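PDB 3MGD: predicted acetyltransferase from Clostridium acetobutylicum, which binds acetyl-CoA and, like other GNAT-family acyltransferases, probably transfers the acetyl group to an acceptor substrate. Local coordinates for residues A64-A69 and T103-R108; I71-T76 and G82-I87; V132-K135 and Q139-D142. All coordinates share one frame; numbering follows the deposited sequence. Where two conformers were deposited one is given.

Contacts 1 and 2 are two places along strand 61-72, which lies against helix 101-115 in contact 1 and pairs with strand 83-92 in contact 2. Their centres are about 18 Å apart, joined by a probable hydrogen bond from Y86 N to A69 O, 2.6 Å. Contact 3 lies about 16 Å from contact 1 and about 18 Å from contact 2, centre to centre; L106 CD1 packs on Y133 CD1 at 3.9 Å between contacts 1 and 3. T103 holds the acetyl-CoA diphosphate, K135 the ribose, and Y133 lies by the acetyl end; I87 of contact 2 also belongs to the pocket, with the Y86 side chain about 6 Å from the ligand. Contacts 2 and 3 both reach the second subunit.

Contact 1: A64-A69 and T103-R108; sequences ATAAIA and TGMLDR. With ACO (acetyl coenzyme *a), chain C.
Oxygen O2A of the acetyl-CoA diphosphate is gripped twice by T103, through its backbone N at 2.9 Å and its hydroxyl OG1 at 2.6 Å. The first torsion makes this double hold possible: OG1 stands beside the backbone N, opposite the carbonyl carbon (chi1 -63°), and both donors therefore reach the same oxygen. M105, on the same helix, faces the sheet instead. The strand 64-69 and the helix 103-108 run in roughly the same direction, 32° apart, with axes 8.5 Å from each other, and M105, present as selenomethionine, spans the gap. Its CB sits against A66 CB at 3.5 Å, a close approach between two CB atoms. The chain then bends at its second and third torsions, so that SE passes by A66 and the terminal methyl CE turns back along the strand to lie 3.7 Å from A64 O. No hydrogen bond crosses between the segments; the join is buried van der Waals packing, largely apolar, with W54 of the adjacent strand also touching M105. On the cofactor side, G98 and G100 bind acetyl-CoA through their backbone N atoms, and the start of the helix would probably favour the phosphate charge. This is the GNAT diphosphate-binding site, an R-x-x-G-x-A sequence ending at A102 and leading into a helix packed on the central sheet.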
loop_
_atom_site.group_PDB
_atom_site.type_symbol
_atom_site.label_atom_id
_atom_site.label_comp_id
_atom_site.label_asym_id
_atom_site.label_seq_id
_atom_site.Cartn_x
_atom_site.Cartn_y
_atom_site.Cartn_z
ATOM N N ALA A 64 -0.830 -9.126 23.397
ATOM C CA ALA A 64 -0.492 -8.208 22.311
ATOM C C ALA A 64 -0.564 -8.905 20.952
ATOM O O ALA A 64 -0.453 -10.126 20.853
ATOM C CB ALA A 64 0.886 -7.598 22.529
ATOM N N THR A 65 -0.785 -8.118 19.911
ATOM C CA THR A 65 -0.691 -8.620 18.551
ATOM C C THR A 65 0.156 -7.645 17.738
ATOM O O THR A 65 0.364 -6.503 18.147
ATOM C CB THR A 65 -2.069 -8.691 17.874
ATOM O OG1 THR A 65 -2.639 -7.375 17.798
ATOM C CG2 THR A 65 -3.017 -9.610 18.647
ATOM N N ALA A 66 0.627 -8.104 16.578
ATOM C CA ALA A 66 1.369 -7.254 15.641
ATOM C C ALA A 66 1.436 -8.010 14.327
ATOM O O ALA A 66 1.785 -9.189 14.317
ATOM C CB ALA A 66 2.767 -6.998 16.157
ATOM N N ALA A 67 1.086 -7.364 13.222
ATOM C CA ALA A 67 1.106 -8.085 11.934
ATOM C C ALA A 67 1.902 -7.368 10.860
ATOM O O ALA A 67 2.145 -6.159 10.936
ATOM C CB ALA A 67 -0.309 -8.365 11.430
ATOM N N ILE A 68 2.299 -8.130 9.847
ATOM C CA ILE A 68 2.925 -7.543 8.677
ATOM C C ILE A 68 2.263 -8.191 7.478
ATOM O O ILE A 68 2.084 -9.414 7.453
ATOM C CB ILE A 68 4.471 -7.724 8.678
ATOM C CG1 ILE A 68 5.113 -6.980 7.503
ATOM C CG2 ILE A 68 4.871 -9.217 8.721
ATOM C CD1 ILE A 68 6.602 -6.745 7.671
ATOM N N ALA A 69 1.841 -7.354 6.533
ATOM C CA ALA A 69 1.262 -7.796 5.261
ATOM C C ALA A 69 2.257 -7.513 4.149
ATOM O O ALA A 69 2.930 -6.480 4.159
ATOM C CB ALA A 69 -0.037 -7.042 4.980
ATOM N N THR A 103 7.562 -2.659 20.674
ATOM C CA THR A 103 8.909 -2.483 20.098
ATOM C C THR A 103 9.580 -3.819 19.757
ATOM O O THR A 103 10.183 -3.976 18.682
ATOM C CB THR A 103 9.820 -1.634 21.033
ATOM O OG1 THR A 103 9.268 -0.317 21.163
ATOM C CG2 THR A 103 11.233 -1.526 20.473
ATOM N N GLY A 104 9.461 -4.791 20.659
ATOM C CA GLY A 104 9.975 -6.127 20.402
ATOM C C GLY A 104 9.204 -6.829 19.287
ATOM O O GLY A 104 9.770 -7.612 18.533
HETATM N N MSE A 105 7.903 -6.564 19.188
HETATM C CA MSE A 105 7.114 -7.090 18.066
HETATM C C MSE A 105 7.641 -6.551 16.738
HETATM O O MSE A 105 7.735 -7.291 15.756
HETATM C CB MSE A 105 5.636 -6.712 18.202
HETATM C CG MSE A 105 4.866 -7.488 19.244
HETATM SE SE MSE A 105 4.771 -9.382 18.788
HETATM C CE MSE A 105 3.012 -9.804 19.538
ATOM N N LEU A 106 7.960 -5.258 16.695
ATOM C CA LEU A 106 8.528 -4.667 15.480
ATOM C C LEU A 106 9.778 -5.438 15.043
ATOM O O LEU A 106 9.978 -5.659 13.855
ATOM C CB LEU A 106 8.849 -3.178 15.672
ATOM C CG LEU A 106 7.647 -2.227 15.777
ATOM C CD1 LEU A 106 8.046 -0.853 16.298
ATOM C CD2 LEU A 106 6.965 -2.111 14.426
ATOM N N ASP A 107 10.617 -5.853 15.998
ATOM C CA ASP A 107 11.803 -6.649 15.650
ATOM C C ASP A 107 11.394 -7.940 14.947
ATOM O O ASP A 107 12.015 -8.338 13.956
ATOM C CB ASP A 107 12.664 -6.998 16.872
ATOM C CG ASP A 107 13.336 -5.781 17.501
ATOM O OD1 ASP A 107 13.598 -4.784 16.795
ATOM O OD2 ASP A 107 13.629 -5.836 18.713
ATOM N N ARG A 108 10.361 -8.608 15.467
ATOM C CA ARG A 108 9.910 -9.860 14.868
ATOM C C ARG A 108 9.344 -9.634 13.471
ATOM O O ARG A 108 9.528 -10.465 12.585
ATOM C CB ARG A 108 8.861 -10.556 15.740
ATOM C CG ARG A 108 9.364 -10.966 17.107
ATOM C CD ARG A 108 8.287 -11.749 17.849
ATOM N NE ARG A 108 8.724 -12.177 19.182
ATOM C CZ ARG A 108 9.376 -13.312 19.437
ATOM N NH1 ARG A 108 9.688 -14.160 18.455
ATOM N NH2 ARG A 108 9.724 -13.606 20.681
HETATM N N1A ACO C . 13.201 1.794 28.186
HETATM C C2A ACO C . 12.547 3.020 28.336
HETATM N N3A ACO C . 11.253 3.209 27.795
HETATM C C4A ACO C . 10.613 2.117 27.080
HETATM C C5A ACO C . 11.280 0.860 26.925
HETATM C C6A ACO C . 12.551 0.679 27.456
HETATM N N6A ACO C . 13.222 -0.596 27.297
HETATM N N7A ACO C . 10.420 -0.026 26.188
HETATM C C8A ACO C . 9.253 0.666 25.898
HETATM N N9A ACO C . 9.372 2.014 26.430
HETATM C C1B ACO C . 8.293 2.986 26.420
HETATM C C2B ACO C . 8.574 3.790 25.140
HETATM O O2B ACO C . 9.775 4.464 24.944
HETATM C C3B ACO C . 7.262 4.515 24.938
HETATM O O3B ACO C . 7.060 5.747 25.592
HETATM P P3B ACO C . 7.382 7.154 24.918
HETATM O O7A ACO C . 7.558 8.202 26.071
HETATM O O8A ACO C . 6.211 7.578 24.005
HETATM O O9A ACO C . 8.653 7.074 24.099
HETATM C C4B ACO C . 6.254 3.362 25.275
HETATM O O4B ACO C . 6.892 2.669 26.409
HETATM C C5B ACO C . 5.591 2.486 24.232
HETATM O O5B ACO C . 6.495 1.565 23.673
HETATM P P1A ACO C . 6.184 0.016 23.689
HETATM O O1A ACO C . 6.119 -0.552 25.116
HETATM O O2A ACO C . 7.238 -0.671 22.825
HETATM O O3A ACO C . 4.778 -0.114 22.985
HETATM P P2A ACO C . 3.485 -0.754 23.659
HETATM O O4A ACO C . 2.953 0.084 24.870
HETATM O O5A ACO C . 3.709 -2.204 23.991
HETATM O O6A ACO C . 2.387 -0.786 22.530
HETATM C CBP ACO C . 0.826 0.343 21.050
HETATM C CCP ACO C . 2.190 0.344 21.726
HETATM C CDP ACO C . 0.751 1.453 20.014
HETATM C CEP ACO C . 0.634 -0.999 20.425
HETATM C CAP ACO C . -0.262 0.601 22.145
HETATM O OAP ACO C . -0.130 1.852 22.733
HETATM C C9P ACO C . -1.677 0.291 21.721
HETATM O O9P ACO C . -2.116 -0.859 21.663
HETATM N N8P ACO C . -2.514 1.427 21.398
HETATM C C7P ACO C . -3.878 1.230 20.908
HETATM C C6P ACO C . -3.902 0.574 19.577
HETATM C C5P ACO C . -2.948 1.249 18.615
HETATM O O5P ACO C . -2.906 2.477 18.534
HETATM N N4P ACO C . -2.079 0.415 17.859
HETATM C C3P ACO C . -1.312 0.925 16.749
HETATM C C2P ACO C . -2.055 1.125 15.452
HETATM S S1P ACO C . -1.024 1.605 14.087
HETATM C C ACO C . -0.291 0.277 13.365
HETATM O O ACO C . -0.522 -0.847 13.788
HETATM C CH3 ACO C . 0.731 0.488 12.319
#

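Contact 2: I71-T76 and G82-I87; sequences IDFPPT and GRKGYI
I71 and K84 form an antiparallel hydrogen-bonded pair in which both backbone groups of each residue are used. I71 N reaches K84 O at 2.9 Å with an N-H...O angle of 177°, and K84 N returns a bond of the same length to I71 O. Two residues on, past the non-hydrogen-bonded pair D72 and R83, F73 N binds G82 O at 2.9 Å less ideally, coming from 53° above the carbonyl plane. That same carbonyl oxygen lies in the plane of the F73 ring, at its edge. Extended beyond CG (chi2 -175°), K84 crosses F73 at about a right angle, its CD 3.8 Å from F73 CE2; its NZ is too far for more than a weak cation-pi attraction and has a long, weak ion pair with E146 of the second subunit. D72 and R83 run side by side. The stronger partner of D72 is K45 of the second subunit, bound to OD2, while P75 O accepts a bond from R19 of that subunit. F73 and Y86 meet Y86 and F73 of the second subunit edge-to-face. Three backbone bonds thus close this hairpin end, while the D72 carboxylate, the P75 carbonyl and the rings of F73 and Y86 serve the dimer interface.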
loop_
_atom_site.group_PDB
_atom_site.type_symbol
_atom_site.label_atom_id
_atom_site.label_comp_id
_atom_site.label_asym_id
_atom_site.label_seq_id
_atom_site.Cartn_x
_atom_site.Cartn_y
_atom_site.Cartn_z
ATOM N N ILE A 71 2.902 -6.569 0.400
ATOM C CA ILE A 71 2.153 -5.893 -0.632
ATOM C C ILE A 71 3.079 -5.587 -1.808
ATOM O O ILE A 71 4.268 -5.327 -1.606
ATOM C CB ILE A 71 1.557 -4.582 -0.088
ATOM C CG1 ILE A 71 0.637 -4.865 1.103
ATOM C CG2 ILE A 71 0.808 -3.840 -1.184
ATOM C CD1 ILE A 71 -0.563 -5.666 0.759
ATOM N N ASP A 72 2.522 -5.611 -3.020
ATOM C CA ASP A 72 3.304 -5.472 -4.252
ATOM C C ASP A 72 3.066 -4.102 -4.876
ATOM O O ASP A 72 1.925 -3.736 -5.172
ATOM C CB ASP A 72 2.887 -6.543 -5.280
ATOM C CG ASP A 72 3.111 -7.974 -4.791
ATOM O OD1 ASP A 72 3.943 -8.178 -3.885
ATOM O OD2 ASP A 72 2.462 -8.905 -5.332
ATOM N N PHE A 73 4.146 -3.351 -5.080
ATOM C CA PHE A 73 4.089 -2.081 -5.784
ATOM C C PHE A 73 4.992 -2.209 -7.015
ATOM O O PHE A 73 5.772 -3.152 -7.111
ATOM C CB PHE A 73 4.583 -0.948 -4.876
ATOM C CG PHE A 73 3.745 -0.743 -3.638
ATOM C CD1 PHE A 73 2.627 0.083 -3.664
ATOM C CD2 PHE A 73 4.078 -1.371 -2.446
ATOM C CE1 PHE A 73 1.851 0.282 -2.523
ATOM C CE2 PHE A 73 3.306 -1.187 -1.306
ATOM C CZ PHE A 73 2.194 -0.355 -1.345
ATOM N N PRO A 74 4.904 -1.262 -7.960
ATOM C CA PRO A 74 5.801 -1.391 -9.112
ATOM C C PRO A 74 7.282 -1.270 -8.729
ATOM O O PRO A 74 7.645 -0.397 -7.936
ATOM C CB PRO A 74 5.404 -0.201 -10.004
ATOM C CG PRO A 74 4.041 0.164 -9.581
ATOM C CD PRO A 74 3.971 -0.135 -8.104
ATOM N N PRO A 75 8.144 -2.120 -9.312
ATOM C CA PRO A 75 9.579 -2.000 -9.043
ATOM C C PRO A 75 10.122 -0.602 -9.306
ATOM O O PRO A 75 9.640 0.108 -10.176
ATOM C CB PRO A 75 10.203 -2.992 -10.037
ATOM C CG PRO A 75 9.152 -4.056 -10.168
ATOM C CD PRO A 75 7.839 -3.296 -10.147
ATOM N N THR A 76 11.119 -0.210 -8.521
ATOM C CA THR A 76 11.858 1.012 -8.792
ATOM C C THR A 76 13.337 0.769 -8.497
ATOM O O THR A 76 13.716 -0.284 -7.960
ATOM C CB THR A 76 11.295 2.188 -7.964
ATOM O OG1 THR A 76 12.079 3.362 -8.204
ATOM C CG2 THR A 76 11.303 1.841 -6.486
ATOM N N GLY A 82 9.840 -4.198 -5.885
ATOM C CA GLY A 82 8.624 -3.435 -5.642
ATOM C C GLY A 82 7.830 -3.834 -4.395
ATOM O O GLY A 82 6.857 -3.165 -4.023
ATOM N N ARG A 83 8.242 -4.917 -3.748
ATOM C CA ARG A 83 7.509 -5.422 -2.593
ATOM C C ARG A 83 7.794 -4.584 -1.357
ATOM O O ARG A 83 8.887 -4.037 -1.197
ATOM C CB ARG A 83 7.871 -6.879 -2.302
ATOM C CG ARG A 83 7.834 -7.801 -3.500
ATOM C CD ARG A 83 7.891 -9.245 -3.040
ATOM N NE ARG A 83 8.698 -10.075 -3.930
ATOM C CZ ARG A 83 9.997 -10.297 -3.767
ATOM N NH1 ARG A 83 10.649 -9.746 -2.748
ATOM N NH2 ARG A 83 10.646 -11.065 -4.632
ATOM N N LYS A 84 6.795 -4.499 -0.480
ATOM C CA LYS A 84 6.952 -3.838 0.804
ATOM C C LYS A 84 6.238 -4.639 1.871
ATOM O O LYS A 84 5.289 -5.363 1.579
ATOM C CB LYS A 84 6.362 -2.421 0.765
ATOM C CG LYS A 84 7.226 -1.397 -0.009
ATOM C CD LYS A 84 6.643 0.012 0.098
ATOM C CE LYS A 84 7.581 1.067 -0.478
ATOM N NZ LYS A 84 6.977 2.425 -0.386
ATOM N N GLY A 85 6.694 -4.498 3.110
ATOM C CA GLY A 85 5.981 -5.081 4.232
ATOM C C GLY A 85 5.136 -3.959 4.800
ATOM O O GLY A 85 5.620 -2.848 4.984
ATOM N N TYR A 86 3.869 -4.243 5.060
ATOM C CA TYR A 86 2.948 -3.242 5.583
ATOM C C TYR A 86 2.588 -3.663 7.004
ATOM O O TYR A 86 1.963 -4.702 7.213
ATOM C CB TYR A 86 1.680 -3.187 4.717
ATOM C CG TYR A 86 0.612 -2.255 5.256
ATOM C CD1 TYR A 86 0.730 -0.878 5.122
ATOM C CD2 TYR A 86 -0.516 -2.758 5.898
ATOM C CE1 TYR A 86 -0.249 -0.020 5.620
ATOM C CE2 TYR A 86 -1.499 -1.912 6.400
ATOM C CZ TYR A 86 -1.361 -0.551 6.252
ATOM O OH TYR A 86 -2.336 0.281 6.753
ATOM N N ILE A 87 2.998 -2.867 7.981
ATOM C CA ILE A 87 2.777 -3.239 9.374
ATOM C C ILE A 87 1.421 -2.749 9.865
ATOM O O ILE A 87 0.992 -1.638 9.541
ATOM C CB ILE A 87 3.951 -2.752 10.262
ATOM C CG1 ILE A 87 5.191 -3.619 9.935
ATOM C CG2 ILE A 87 3.560 -2.749 11.744
ATOM C CD1 ILE A 87 6.388 -3.385 10.825
#

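Contact 3: V132-K135 and Q139-D142; sequences VYKK and QDTD. With ACO (acetyl coenzyme *a), chain C.
The 132-135 segment is helical, and 139-142 starts as a weakly bonded strand just beyond the end of that helix; the nearest CA atoms, those of K134 and Q139, are 6.8 Å apart. No backbone hydrogen bond joins the two, so the contact rests on one salt bridge, K134 NZ to D140 OD1 at 2.9 Å. The lysine chain bends at chi2 (-54°) and again at chi4 (70°), and the two bends bring NZ to OD1, the two side chains crossing at about a right angle. NZ meets OD1 on the syn side, 33° out of the carboxylate plane. OD1 also forms a salt bridge with R130 NH2 of the same chain, and two cations therefore share one acidic oxygen. The neighbouring K135 behaves differently: its extended chain carries NZ to O2B of the acetyl-CoA ribose, 3.0 Å away. From the same turn of helix, Y133 places OH 3.3 Å from the acetyl carbon C of the cofactor, and V132 CG2 packs on its C5B. Q139 and D140 pair antiparallel with a strand of the second subunit. Charge pairing at this exposed surface thus links the cofactor-binding helix to a strand at the dimer interface, and the two cations would probably stabilise the ionised form of D140.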
loop_
_atom_site.group_PDB
_atom_site.type_symbol
_atom_site.label_atom_id
_atom_site.label_comp_id
_atom_site.label_asym_id
_atom_site.label_seq_id
_atom_site.Cartn_x
_atom_site.Cartn_y
_atom_site.Cartn_z
ATOM N N VAL A 132 6.217 5.426 19.095
ATOM C CA VAL A 132 6.870 4.113 19.062
ATOM C C VAL A 132 7.607 3.897 17.744
ATOM O O VAL A 132 8.781 3.502 17.729
ATOM C CB VAL A 132 5.851 2.970 19.269
ATOM C CG1 VAL A 132 6.559 1.625 19.319
ATOM C CG2 VAL A 132 5.063 3.204 20.548
ATOM N N TYR A 133 6.918 4.161 16.635
ATOM C CA TYR A 133 7.506 3.985 15.317
ATOM C C TYR A 133 8.598 5.023 15.047
ATOM O O TYR A 133 9.616 4.700 14.441
ATOM C CB TYR A 133 6.422 4.023 14.234
ATOM C CG TYR A 133 5.273 3.099 14.564
ATOM C CD1 TYR A 133 5.513 1.828 15.077
ATOM C CD2 TYR A 133 3.952 3.496 14.388
ATOM C CE1 TYR A 133 4.468 0.978 15.402
ATOM C CE2 TYR A 133 2.911 2.650 14.701
ATOM C CZ TYR A 133 3.173 1.392 15.217
ATOM O OH TYR A 133 2.136 0.533 15.545
ATOM N N LYS A 134 8.385 6.256 15.500
ATOM C CA LYS A 134 9.404 7.299 15.363
ATOM C C LYS A 134 10.666 6.889 16.108
ATOM O O LYS A 134 11.777 6.985 15.573
ATOM C CB LYS A 134 8.897 8.655 15.883
ATOM C CG LYS A 134 7.923 9.381 14.949
ATOM C CD LYS A 134 8.506 9.546 13.547
ATOM C CE LYS A 134 7.553 10.303 12.629
ATOM N NZ LYS A 134 7.432 11.747 12.987
ATOM N N LYS A 135 10.493 6.429 17.344
ATOM C CA LYS A 135 11.625 5.960 18.149
ATOM C C LYS A 135 12.370 4.834 17.440
ATOM O O LYS A 135 13.602 4.762 17.486
ATOM C CB LYS A 135 11.174 5.544 19.557
ATOM C CG LYS A 135 12.300 5.082 20.471
ATOM C CD LYS A 135 11.748 4.542 21.788
ATOM C CE LYS A 135 12.850 4.303 22.823
ATOM N NZ LYS A 135 12.386 3.431 23.951
ATOM N N GLN A 139 10.228 6.881 9.181
ATOM C CA GLN A 139 10.375 8.258 8.728
ATOM C C GLN A 139 9.098 8.853 8.142
ATOM O O GLN A 139 8.384 8.180 7.397
ATOM C CB GLN A 139 11.469 8.320 7.659
ATOM C CG GLN A 139 12.779 7.722 8.108
ATOM C CD GLN A 139 13.488 8.620 9.087
ATOM O OE1 GLN A 139 13.717 9.792 8.802
ATOM N NE2 GLN A 139 13.837 8.082 10.256
ATOM N N ASP A 140 8.836 10.117 8.488
ATOM C CA ASP A 140 7.824 10.956 7.838
ATOM C C ASP A 140 7.837 10.775 6.328
ATOM O O ASP A 140 8.907 10.649 5.722
ATOM C CB ASP A 140 8.106 12.438 8.115
ATOM C CG ASP A 140 7.771 12.855 9.534
ATOM O OD1 ASP A 140 6.977 12.158 10.200
ATOM O OD2 ASP A 140 8.298 13.901 9.975
ATOM N N THR A 141 6.651 10.797 5.719
ATOM C CA THR A 141 6.513 10.631 4.269
ATOM C C THR A 141 5.498 11.605 3.665
ATOM O O THR A 141 4.353 11.227 3.394
ATOM C CB THR A 141 6.055 9.202 3.890
ATOM O OG1 THR A 141 6.876 8.227 4.545
ATOM C CG2 THR A 141 6.138 9.001 2.376
ATOM N N ASP A 142 5.919 12.847 3.442
ATOM C CA ASP A 142 5.036 13.868 2.882
ATOM C C ASP A 142 4.500 13.520 1.484
ATOM O O ASP A 142 3.597 14.189 0.977
ATOM C CB ASP A 142 5.744 15.228 2.846
ATOM C CG ASP A 142 5.996 15.795 4.236
ATOM O OD1 ASP A 142 5.382 15.300 5.207
ATOM O OD2 ASP A 142 6.803 16.743 4.360
HETATM N N1A ACO C . 13.201 1.794 28.186
HETATM C C2A ACO C . 12.547 3.020 28.336
HETATM N N3A ACO C . 11.253 3.209 27.795
HETATM C C4A ACO C . 10.613 2.117 27.080
HETATM C C5A ACO C . 11.280 0.860 26.925
HETATM C C6A ACO C . 12.551 0.679 27.456
HETATM N N6A ACO C . 13.222 -0.596 27.297
HETATM N N7A ACO C . 10.420 -0.026 26.188
HETATM C C8A ACO C . 9.253 0.666 25.898
HETATM N N9A ACO C . 9.372 2.014 26.430
HETATM C C1B ACO C . 8.293 2.986 26.420
HETATM C C2B ACO C . 8.574 3.790 25.140
HETATM O O2B ACO C . 9.775 4.464 24.944
HETATM C C3B ACO C . 7.262 4.515 24.938
HETATM O O3B ACO C . 7.060 5.747 25.592
HETATM P P3B ACO C . 7.382 7.154 24.918
HETATM O O7A ACO C . 7.558 8.202 26.071
HETATM O O8A ACO C . 6.211 7.578 24.005
HETATM O O9A ACO C . 8.653 7.074 24.099
HETATM C C4B ACO C . 6.254 3.362 25.275
HETATM O O4B ACO C . 6.892 2.669 26.409
HETATM C C5B ACO C . 5.591 2.486 24.232
HETATM O O5B ACO C . 6.495 1.565 23.673
HETATM P P1A ACO C . 6.184 0.016 23.689
HETATM O O1A ACO C . 6.119 -0.552 25.116
HETATM O O2A ACO C . 7.238 -0.671 22.825
HETATM O O3A ACO C . 4.778 -0.114 22.985
HETATM P P2A ACO C . 3.485 -0.754 23.659
HETATM O O4A ACO C . 2.953 0.084 24.870
HETATM O O5A ACO C . 3.709 -2.204 23.991
HETATM O O6A ACO C . 2.387 -0.786 22.530
HETATM C CBP ACO C . 0.826 0.343 21.050
HETATM C CCP ACO C . 2.190 0.344 21.726
HETATM C CDP ACO C . 0.751 1.453 20.014
HETATM C CEP ACO C . 0.634 -0.999 20.425
HETATM C CAP ACO C . -0.262 0.601 22.145
HETATM O OAP ACO C . -0.130 1.852 22.733
HETATM C C9P ACO C . -1.677 0.291 21.721
HETATM O O9P ACO C . -2.116 -0.859 21.663
HETATM N N8P ACO C . -2.514 1.427 21.398
HETATM C C7P ACO C . -3.878 1.230 20.908
HETATM C C6P ACO C . -3.902 0.574 19.577
HETATM C C5P ACO C . -2.948 1.249 18.615
HETATM O O5P ACO C . -2.906 2.477 18.534
HETATM N N4P ACO C . -2.079 0.415 17.859
HETATM C C3P ACO C . -1.312 0.925 16.749
HETATM C C2P ACO C . -2.055 1.125 15.452
HETATM S S1P ACO C . -1.024 1.605 14.087
HETATM C C ACO C . -0.291 0.277 13.365
HETATM O O ACO C . -0.522 -0.847 13.788
HETATM C CH3 ACO C . 0.731 0.488 12.319
#